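PDB 5FC9: blue (Type 1) copper domain protein from Nitrosopumilus maritimus, which binds copper in an open, mononuclear type 1 site that makes it purple and, as a plastocyanin/azurin relative, probably transfers electrons. Local coordinates for residues Gly17-Leu22 against Tyr78-Ser83; Val32-Asp37 against His42-Ile47; Gln55-Pro60 against Phe68-Glu73. All blocks are in the same frame, centred on the assembly; numbering follows the deposited sequence.

Contact 1: Gly17-Leu22 against Tyr78-Ser83; sequences GFYSPL and YKYYCS. With CU (copper (II) ion), chain E.
The phenol oxygen of Y19 has two hydrogen-bond partners: it accepts a bond from water 1 (Y19 OH to water 1 O, 3.1 Å) and gives its own proton to the backbone carbonyl of R88. Water 1 is a copper ligand, 2.2 Å from the metal, so Y19 belongs to the second shell of the type 1 site. C82 is itself a ligand. With SG anti to its backbone N (chi1 171°), the thiolate sulfur reaches the metal at 2.2 Å, while CB touches the phenol oxygen (C82 CB to Y19 OH, 3.4 Å). H42 and H85 complete the coordination.

Farther from the copper the rings of Y19 and Y80 lie nearly parallel, their planes 30° apart, but are slid so far along each other that they barely overlap. The two side chains run past one another in opposite directions, with Y19 CE2 3.5 Å from Y80 CE2. Y80 OH comes to Y19 CD2 at 3.4 Å and meets water 2, in the plane of its own ring, at 2.6 Å.

A buried tyrosine, fixed by packing and by a backbone carbonyl, thus offers its oxygen to a copper-bound water. The bond would probably help to orient that water and strengthen its hold on the metal, at a position consistent with an open site.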
loop_
_atom_site.group_PDB
_atom_site.type_symbol
_atom_site.label_atom_id
_atom_site.label_comp_id
_atom_site.label_asym_id
_atom_site.label_seq_id
_atom_site.Cartn_x
_atom_site.Cartn_y
_atom_site.Cartn_z
ATOM N N GLY A 17 -1.978 5.035 -11.602
ATOM C CA GLY A 17 -0.774 5.791 -11.892
ATOM C C GLY A 17 0.298 4.962 -12.574
ATOM O O GLY A 17 1.397 5.446 -12.814
ATOM N N PHE A 18 -0.018 3.711 -12.884
ATOM C CA PHE A 18 0.960 2.835 -13.517
ATOM C C PHE A 18 1.215 3.252 -14.971
ATOM O O PHE A 18 0.470 4.053 -15.545
ATOM C CB PHE A 18 0.525 1.359 -13.438
ATOM C CG PHE A 18 -0.936 1.114 -13.737
ATOM C CD1 PHE A 18 -1.472 1.431 -14.971
ATOM C CD2 PHE A 18 -1.756 0.505 -12.792
ATOM C CE1 PHE A 18 -2.811 1.196 -15.245
ATOM C CE2 PHE A 18 -3.085 0.257 -13.068
ATOM C CZ PHE A 18 -3.614 0.605 -14.290
ATOM N N TYR A 19 2.290 2.707 -15.538
ATOM C CA TYR A 19 2.665 2.960 -16.931
ATOM C C TYR A 19 1.513 2.670 -17.872
ATOM O O TYR A 19 0.760 1.731 -17.658
ATOM C CB TYR A 19 3.865 2.094 -17.333
ATOM C CG TYR A 19 5.054 2.204 -16.406
ATOM C CD1 TYR A 19 5.536 3.444 -16.000
ATOM C CD2 TYR A 19 5.682 1.067 -15.931
ATOM C CE1 TYR A 19 6.618 3.548 -15.141
ATOM C CE2 TYR A 19 6.760 1.150 -15.066
ATOM C CZ TYR A 19 7.228 2.395 -14.673
ATOM O OH TYR A 19 8.296 2.516 -13.815
ATOM N N SER A 20 1.398 3.474 -18.929
ATOM C CA SER A 20 0.295 3.357 -19.871
ATOM C C SER A 20 0.806 3.202 -21.296
ATOM O O SER A 20 1.326 4.155 -21.860
ATOM C CB SER A 20 -0.605 4.591 -19.776
ATOM O OG SER A 20 -1.751 4.458 -20.594
ATOM N N PRO A 21 0.645 2.011 -21.889
ATOM C CA PRO A 21 0.027 0.811 -21.327
ATOM C C PRO A 21 0.993 0.051 -20.437
ATOM O O PRO A 21 2.207 0.185 -20.593
ATOM C CB PRO A 21 -0.309 -0.016 -22.566
ATOM C CG PRO A 21 0.741 0.375 -23.543
ATOM C CD PRO A 21 0.977 1.857 -23.334
ATOM N N LEU A 22 0.460 -0.762 -19.536
ATOM C CA LEU A 22 1.287 -1.508 -18.603
ATOM C C LEU A 22 2.002 -2.668 -19.307
ATOM O O LEU A 22 3.083 -3.081 -18.893
ATOM C CB LEU A 22 0.424 -2.012 -17.451
ATOM C CG LEU A 22 1.147 -2.554 -16.224
ATOM C CD1 LEU A 22 2.112 -1.525 -15.681
ATOM C CD2 LEU A 22 0.099 -2.927 -15.189
ATOM N N TYR A 78 9.667 -8.586 -21.904
ATOM C CA TYR A 78 10.696 -7.794 -21.251
ATOM C C TYR A 78 10.122 -6.975 -20.091
ATOM O O TYR A 78 9.342 -6.050 -20.311
ATOM C CB TYR A 78 11.362 -6.873 -22.278
ATOM C CG TYR A 78 12.004 -7.629 -23.416
ATOM C CD1 TYR A 78 11.305 -7.901 -24.587
ATOM C CD2 TYR A 78 13.302 -8.095 -23.301
ATOM C CE1 TYR A 78 11.900 -8.608 -25.619
ATOM C CE2 TYR A 78 13.905 -8.797 -24.325
ATOM C CZ TYR A 78 13.204 -9.050 -25.475
ATOM O OH TYR A 78 13.822 -9.754 -26.488
ATOM N N LYS A 79 10.517 -7.315 -18.867
ATOM C CA LYS A 79 10.106 -6.560 -17.684
ATOM C C LYS A 79 11.009 -5.348 -17.488
ATOM O O LYS A 79 12.200 -5.398 -17.787
ATOM C CB LYS A 79 10.160 -7.433 -16.424
ATOM C CG LYS A 79 9.230 -8.626 -16.430
ATOM C CD LYS A 79 9.362 -9.439 -15.147
ATOM C CE LYS A 79 9.698 -10.892 -15.444
ATOM N NZ LYS A 79 10.993 -11.042 -16.167
ATOM N N TYR A 80 10.456 -4.264 -16.959
ATOM C CA TYR A 80 11.285 -3.131 -16.588
ATOM C C TYR A 80 10.683 -2.418 -15.396
ATOM O O TYR A 80 9.500 -2.588 -15.104
ATOM C CB TYR A 80 11.444 -2.147 -17.756
ATOM C CG TYR A 80 10.148 -1.489 -18.144
ATOM C CD1 TYR A 80 9.301 -2.080 -19.061
ATOM C CD2 TYR A 80 9.767 -0.276 -17.575
ATOM C CE1 TYR A 80 8.088 -1.486 -19.420
ATOM C CE2 TYR A 80 8.560 0.322 -17.915
ATOM C CZ TYR A 80 7.729 -0.280 -18.832
ATOM O OH TYR A 80 6.533 0.303 -19.183
ATOM N N TYR A 81 11.484 -1.611 -14.722
ATOM C CA TYR A 81 10.959 -0.863 -13.592
ATOM C C TYR A 81 11.625 0.515 -13.570
ATOM O O TYR A 81 12.352 0.873 -14.497
ATOM C CB TYR A 81 11.158 -1.703 -12.307
ATOM C CG TYR A 81 12.455 -1.570 -11.527
ATOM C CD1 TYR A 81 12.476 -1.806 -10.160
ATOM C CD2 TYR A 81 13.638 -1.135 -12.127
ATOM C CE1 TYR A 81 13.653 -1.663 -9.419
ATOM C CE2 TYR A 81 14.798 -0.982 -11.397
ATOM C CZ TYR A 81 14.802 -1.252 -10.050
ATOM O OH TYR A 81 15.966 -1.115 -9.323
ATOM N N CYS A 82 11.367 1.274 -12.518
ATOM C CA CYS A 82 12.053 2.524 -12.230
ATOM C C CYS A 82 12.815 2.345 -10.937
ATOM O O CYS A 82 12.236 1.907 -9.940
ATOM C CB CYS A 82 11.050 3.676 -12.095
ATOM S SG CYS A 82 11.762 5.225 -11.481
ATOM N N SER A 83 14.102 2.679 -10.913
ATOM C CA SER A 83 14.858 2.410 -9.697
ATOM C C SER A 83 14.438 3.333 -8.537
ATOM O O SER A 83 14.673 3.014 -7.365
ATOM C CB SER A 83 16.371 2.504 -9.958
ATOM O OG SER A 83 16.787 3.833 -10.219
HETATM CU CU CU E . 9.850 6.288 -11.070
HETATM O O HOH W 1 8.301 4.885 -11.889
HETATM O O HOH W 2 4.756 -0.992 -20.615
#

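Contact 2: Val32-Asp37 against His42-Ile47; sequences VTWTND and HNIQSI. With CU (copper (II) ion), chain E.
W34 and I44 cross obliquely, the isoleucine lying over one face of the indole, whereas N36 and H42, nearer the copper, meet almost at right angles. I44 spreads its branches across the tryptophan. CG1 stands above the five-membered ring in a CH-pi contact, 3.9 Å from its centroid and 14° off the normal. CD1 reaches toward the pyrrole side, 3.5 Å from W34 CD1, and CG2 lies 3.8 Å from W34 CE2. The torsion behind this spread places CG1 anti to the carbonyl carbon of I44 (chi1 -64°) and CG2 anti to its N, and both carbons end up on the indole. V32 CG1 lies against the opposite face, near the rim, and Y80 meets W34 edge-to-face. An alanine in place of W34 would take away the surface on which I44 rests, and is likely to leave a gap between the two sheets and let the isoleucine shift.

Beside the metal, N36 OD1 approaches the imidazole of H42 at its edge, near the ring plane, 3.2 Å from CD2; the amide is turned 70° from the ring. That amide is itself held on both ends: OD1 accepts from the backbone N of D38, and ND2 donates to the carbonyls of V40 and L62. H42 binds copper through ND1 at 2.0 Å and is bonded through NE2 to the carboxylate of D38.

The imidazole is therefore fixed at both nitrogens, with a braced amide oxygen at the carbon between NE2 and CG. The D38 carboxylate would probably polarise the ring and strengthen its donation to copper, while the apolar W34–I44 pair fills the interior behind the site.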
loop_
_atom_site.group_PDB
_atom_site.type_symbol
_atom_site.label_atom_id
_atom_site.label_comp_id
_atom_site.label_asym_id
_atom_site.label_seq_id
_atom_site.Cartn_x
_atom_site.Cartn_y
_atom_site.Cartn_z
ATOM N N VAL A 32 10.468 1.750 -29.357
ATOM C CA VAL A 32 9.557 2.119 -28.278
ATOM C C VAL A 32 10.011 3.427 -27.633
ATOM O O VAL A 32 11.196 3.615 -27.374
ATOM C CB VAL A 32 9.486 1.010 -27.209
ATOM C CG1 VAL A 32 8.660 1.470 -26.005
ATOM C CG2 VAL A 32 8.901 -0.243 -27.818
ATOM N N THR A 33 9.067 4.337 -27.398
ATOM C CA THR A 33 9.385 5.617 -26.780
ATOM C C THR A 33 8.638 5.793 -25.464
ATOM O O THR A 33 7.408 5.770 -25.446
ATOM C CB THR A 33 9.031 6.799 -27.704
ATOM O OG1 THR A 33 9.702 6.637 -28.959
ATOM C CG2 THR A 33 9.463 8.116 -27.074
ATOM N N TRP A 34 9.390 5.963 -24.387
ATOM C CA TRP A 34 8.808 6.328 -23.093
ATOM C C TRP A 34 8.829 7.835 -22.925
ATOM O O TRP A 34 9.825 8.473 -23.261
ATOM C CB TRP A 34 9.584 5.715 -21.922
ATOM C CG TRP A 34 9.410 4.243 -21.667
ATOM C CD1 TRP A 34 8.594 3.665 -20.726
ATOM C CD2 TRP A 34 10.123 3.171 -22.289
ATOM N NE1 TRP A 34 8.738 2.299 -20.747
ATOM C CE2 TRP A 34 9.667 1.966 -21.705
ATOM C CE3 TRP A 34 11.087 3.103 -23.305
ATOM C CZ2 TRP A 34 10.144 0.722 -22.088
ATOM C CZ3 TRP A 34 11.563 1.857 -23.686
ATOM C CH2 TRP A 34 11.084 0.687 -23.084
ATOM N N THR A 35 7.760 8.401 -22.369
ATOM C CA THR A 35 7.752 9.816 -22.044
ATOM C C THR A 35 7.413 9.979 -20.569
ATOM O O THR A 35 6.460 9.365 -20.091
ATOM C CB THR A 35 6.734 10.594 -22.890
ATOM O OG1 THR A 35 7.078 10.463 -24.277
ATOM C CG2 THR A 35 6.750 12.066 -22.521
ATOM N N ASN A 36 8.189 10.791 -19.862
ATOM C CA ASN A 36 7.849 11.113 -18.478
ATOM C C ASN A 36 6.893 12.306 -18.393
ATOM O O ASN A 36 7.314 13.449 -18.547
ATOM C CB ASN A 36 9.106 11.402 -17.654
ATOM C CG ASN A 36 8.788 11.610 -16.174
ATOM O OD1 ASN A 36 7.674 11.339 -15.753
ATOM N ND2 ASN A 36 9.756 12.095 -15.395
ATOM N N ASP A 37 5.618 12.031 -18.139
ATOM C CA ASP A 37 4.620 13.091 -17.985
ATOM C C ASP A 37 4.410 13.436 -16.518
ATOM O O ASP A 37 3.625 14.326 -16.189
ATOM C CB ASP A 37 3.282 12.682 -18.602
ATOM C CG ASP A 37 3.237 12.878 -20.100
ATOM O OD1 ASP A 37 4.168 13.485 -20.670
ATOM O OD2 ASP A 37 2.240 12.440 -20.707
ATOM N N HIS A 42 12.005 10.083 -13.225
ATOM C CA HIS A 42 11.830 8.646 -13.316
ATOM C C HIS A 42 12.955 8.078 -14.133
ATOM O O HIS A 42 13.665 8.816 -14.796
ATOM C CB HIS A 42 10.493 8.299 -13.964
ATOM C CG HIS A 42 9.316 8.586 -13.090
ATOM N ND1 HIS A 42 9.061 7.881 -11.935
ATOM C CD2 HIS A 42 8.325 9.500 -13.201
ATOM C CE1 HIS A 42 7.961 8.348 -11.366
ATOM N NE2 HIS A 42 7.494 9.330 -12.118
ATOM N N ASN A 43 13.126 6.767 -14.086
ATOM C CA ASN A 43 13.979 6.133 -15.081
ATOM C C ASN A 43 13.351 4.816 -15.516
ATOM O O ASN A 43 12.340 4.372 -14.960
ATOM C CB ASN A 43 15.415 5.943 -14.553
ATOM C CG ASN A 43 15.479 5.087 -13.308
ATOM O OD1 ASN A 43 15.021 3.953 -13.303
ATOM N ND2 ASN A 43 16.048 5.629 -12.245
ATOM N N ILE A 44 13.929 4.226 -16.558
ATOM C CA ILE A 44 13.437 2.985 -17.125
ATOM C C ILE A 44 14.595 1.995 -17.138
ATOM O O ILE A 44 15.592 2.219 -17.818
ATOM C CB ILE A 44 12.890 3.189 -18.559
ATOM C CG1 ILE A 44 11.668 4.127 -18.548
ATOM C CG2 ILE A 44 12.548 1.849 -19.199
ATOM C CD1 ILE A 44 10.479 3.594 -17.775
ATOM N N GLN A 45 14.478 0.913 -16.371
ATOM C CA GLN A 45 15.542 -0.098 -16.326
ATOM C C GLN A 45 14.991 -1.490 -16.560
ATOM O O GLN A 45 14.081 -1.930 -15.855
ATOM C CB GLN A 45 16.260 -0.082 -14.972
ATOM C CG GLN A 45 16.691 1.281 -14.495
ATOM C CD GLN A 45 17.844 1.821 -15.278
ATOM O OE1 GLN A 45 18.717 1.070 -15.702
ATOM N NE2 GLN A 45 17.863 3.134 -15.485
ATOM N N SER A 46 15.576 -2.209 -17.511
ATOM C CA SER A 46 15.240 -3.617 -17.699
ATOM C C SER A 46 15.671 -4.404 -16.457
ATOM O O SER A 46 16.733 -4.140 -15.885
ATOM C CB SER A 46 15.916 -4.157 -18.966
ATOM O OG SER A 46 17.254 -3.707 -19.021
ATOM N N ILE A 47 14.821 -5.331 -16.013
ATOM C CA ILE A 47 15.111 -6.102 -14.800
ATOM C C ILE A 47 14.913 -7.588 -15.012
ATOM O O ILE A 47 14.223 -8.003 -15.950
ATOM C CB ILE A 47 14.222 -5.680 -13.607
ATOM C CG1 ILE A 47 12.736 -5.774 -13.978
ATOM C CG2 ILE A 47 14.615 -4.304 -13.128
ATOM C CD1 ILE A 47 11.792 -5.794 -12.747
HETATM CU CU CU E . 9.850 6.288 -11.070
HETATM O O HOH W 1 8.301 4.885 -11.889
#

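Contact 3: Gln55-Pro60 against Phe68-Glu73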
loop_
_atom_site.group_PDB
_atom_site.type_symbol
_atom_site.label_atom_id
_atom_site.label_comp_id
_atom_site.label_asym_id
_atom_site.label_seq_id
_atom_site.Cartn_x
_atom_site.Cartn_y
_atom_site.Cartn_z
ATOM N N GLN A 55 21.376 -5.381 -18.025
ATOM C CA GLN A 55 21.736 -4.449 -19.083
ATOM C C GLN A 55 21.049 -4.837 -20.379
ATOM O O GLN A 55 21.372 -5.848 -20.984
ATOM C CB GLN A 55 23.257 -4.402 -19.263
ATOM C CG GLN A 55 24.017 -4.153 -17.977
ATOM C CD GLN A 55 23.440 -2.994 -17.177
ATOM O OE1 GLN A 55 23.225 -1.905 -17.704
ATOM N NE2 GLN A 55 23.179 -3.232 -15.899
ATOM N N LEU A 56 20.060 -4.050 -20.787
ATOM C CA LEU A 56 19.404 -4.269 -22.066
ATOM C C LEU A 56 18.794 -2.949 -22.530
ATOM O O LEU A 56 19.103 -2.461 -23.610
ATOM C CB LEU A 56 18.342 -5.359 -21.976
ATOM C CG LEU A 56 17.694 -5.692 -23.326
ATOM C CD1 LEU A 56 18.718 -6.236 -24.337
ATOM C CD2 LEU A 56 16.542 -6.656 -23.148
ATOM N N PHE A 57 17.931 -2.362 -21.707
ATOM C CA PHE A 57 17.519 -0.985 -21.966
ATOM C C PHE A 57 17.445 -0.266 -20.629
ATOM O O PHE A 57 16.750 -0.687 -19.698
ATOM C CB PHE A 57 16.202 -0.904 -22.765
ATOM C CG PHE A 57 15.059 -1.698 -22.191
ATOM C CD1 PHE A 57 14.928 -3.053 -22.448
ATOM C CD2 PHE A 57 14.088 -1.069 -21.415
ATOM C CE1 PHE A 57 13.863 -3.773 -21.939
ATOM C CE2 PHE A 57 13.022 -1.782 -20.909
ATOM C CZ PHE A 57 12.909 -3.134 -21.159
ATOM N N ASN A 58 18.234 0.791 -20.531
ATOM C CA ASN A 58 18.530 1.424 -19.264
ATOM C C ASN A 58 18.699 2.914 -19.474
ATOM O O ASN A 58 19.711 3.375 -20.009
ATOM C CB ASN A 58 19.792 0.830 -18.639
ATOM C CG ASN A 58 19.749 -0.684 -18.558
ATOM O OD1 ASN A 58 20.074 -1.376 -19.530
ATOM N ND2 ASN A 58 19.356 -1.213 -17.394
ATOM N N SER A 59 17.692 3.663 -19.043
ATOM C CA SER A 59 17.628 5.086 -19.327
ATOM C C SER A 59 18.446 5.922 -18.359
ATOM O O SER A 59 18.754 5.504 -17.237
ATOM C CB SER A 59 16.164 5.550 -19.298
ATOM O OG SER A 59 15.795 5.853 -17.967
ATOM N N PRO A 60 18.814 7.134 -18.791
ATOM C CA PRO A 60 19.283 8.132 -17.837
ATOM C C PRO A 60 18.103 8.591 -16.980
ATOM O O PRO A 60 16.967 8.208 -17.275
ATOM C CB PRO A 60 19.792 9.276 -18.735
ATOM C CG PRO A 60 19.823 8.729 -20.109
ATOM C CD PRO A 60 18.796 7.654 -20.165
ATOM N N PHE A 68 12.724 8.558 -23.649
ATOM C CA PHE A 68 13.749 7.524 -23.768
ATOM C C PHE A 68 13.296 6.517 -24.806
ATOM O O PHE A 68 12.134 6.114 -24.820
ATOM C CB PHE A 68 13.996 6.838 -22.419
ATOM C CG PHE A 68 14.855 5.602 -22.519
ATOM C CD1 PHE A 68 16.205 5.703 -22.822
ATOM C CD2 PHE A 68 14.306 4.346 -22.301
ATOM C CE1 PHE A 68 16.999 4.560 -22.910
ATOM C CE2 PHE A 68 15.084 3.204 -22.392
ATOM C CZ PHE A 68 16.434 3.313 -22.699
ATOM N N GLU A 69 14.206 6.123 -25.696
ATOM C CA GLU A 69 13.851 5.199 -26.766
ATOM C C GLU A 69 14.708 3.942 -26.731
ATOM O O GLU A 69 15.878 3.987 -26.356
ATOM C CB GLU A 69 13.993 5.873 -28.136
ATOM C CG GLU A 69 13.046 7.047 -28.349
ATOM C CD GLU A 69 12.864 7.405 -29.813
ATOM O OE1 GLU A 69 13.814 7.201 -30.600
ATOM O OE2 GLU A 69 11.763 7.879 -30.177
ATOM N N HIS A 70 14.101 2.826 -27.116
ATOM C CA HIS A 70 14.842 1.583 -27.331
ATOM C C HIS A 70 14.251 0.785 -28.490
ATOM O O HIS A 70 13.028 0.643 -28.606
ATOM C CB HIS A 70 14.848 0.732 -26.061
ATOM C CG HIS A 70 15.643 -0.533 -26.182
ATOM N ND1 HIS A 70 17.021 -0.545 -26.194
ATOM C CD2 HIS A 70 15.252 -1.826 -26.277
ATOM C CE1 HIS A 70 17.445 -1.792 -26.298
ATOM N NE2 HIS A 70 16.394 -2.589 -26.354
ATOM N N VAL A 71 15.124 0.260 -29.352
ATOM C CA VAL A 71 14.672 -0.601 -30.436
ATOM C C VAL A 71 14.673 -2.061 -29.989
ATOM O O VAL A 71 15.705 -2.585 -29.579
ATOM C CB VAL A 71 15.552 -0.449 -31.701
ATOM C CG1 VAL A 71 14.987 -1.293 -32.828
ATOM C CG2 VAL A 71 15.633 1.012 -32.123
ATOM N N PHE A 72 13.510 -2.703 -30.066
ATOM C CA PHE A 72 13.367 -4.098 -29.664
ATOM C C PHE A 72 13.492 -5.022 -30.876
ATOM O O PHE A 72 12.563 -5.131 -31.673
ATOM C CB PHE A 72 12.023 -4.322 -28.963
ATOM C CG PHE A 72 11.982 -3.809 -27.553
ATOM C CD1 PHE A 72 11.661 -2.487 -27.291
ATOM C CD2 PHE A 72 12.257 -4.652 -26.487
ATOM C CE1 PHE A 72 11.618 -2.011 -25.984
ATOM C CE2 PHE A 72 12.222 -4.182 -25.184
ATOM C CZ PHE A 72 11.901 -2.857 -24.935
ATOM N N GLU A 73 14.635 -5.690 -31.001
ATOM C CA GLU A 73 14.918 -6.512 -32.177
ATOM C C GLU A 73 14.760 -8.013 -31.920
ATOM O O GLU A 73 14.925 -8.809 -32.846
ATOM C CB GLU A 73 16.335 -6.244 -32.688
ATOM C CG GLU A 73 16.569 -4.853 -33.246
ATOM C CD GLU A 73 17.961 -4.341 -32.909
ATOM O OE1 GLU A 73 18.453 -4.671 -31.812
ATOM O OE2 GLU A 73 18.553 -3.631 -33.743
#
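An aromatic cluster of F57, H70 and F72 forms the middle of this contact, in the cupredoxin beta-sandwich, where residues 55-60 turn a corner and then run antiparallel to strand 67-72. Side chains make most of the junction. F57 CB sits over the centre of the H70 imidazole in a CH-pi contact, 3.5 Å from the ring centroid and 14° off the normal. The phenyl group of F57 extends past it toward F72, CG tucked between the backbone N and the carbonyl carbon (chi1 52°), and receives the edge of F72 on its face. This T-shaped pair has centroids 5.1 Å apart and planes at 66°, with F57 CE1 3.7 Å from F72 CE2. F72 also turns one face to H70, with H70 CD2 over its centre, so each member of the cluster touches the other two. Y78 and Y80 of strand 76-81 pack against F57 and tie the cluster to the second sheet.

H70 has been seen to bind a second copper ion, which is absent from this chain. The carbonyl of L56 comes close to the H70 ring, with L56 O 3.2 Å from H70 CE1.

Toward the type 1 site the pattern recurs with F68, whose ring carries S59 CB over its centre, 3.5 Å from the centroid, while P60 CD adds a looser touch at F68 CD1. The serine hydroxyl points elsewhere: S59 OG donates to P60 O at 2.7 Å and accepts a bond from the backbone N of I44.

The three contacts lie in one cupredoxin beta-sandwich, and contact 2 spans its two sheets. Along the chain, contacts 2 and 3 follow in series inside the loop that contact 1 closes. Contacts 1 and 2, with centres about 7 Å apart, share the sheet of strands 45-47 and 76-81, and both touch the copper and water 1; Y81 O and Q45 N probably join them by a hydrogen bond. Neighbouring strands 30-36 and 67-72 link contacts 2 and 3, whose centres are about 8 Å apart. The centre of contact 3 is about 13 Å from that of contact 1, yet the two meet through Y78 and Y80. Side chains that touch from one contact to the next thus link the copper site with the aromatic cluster of contact 3.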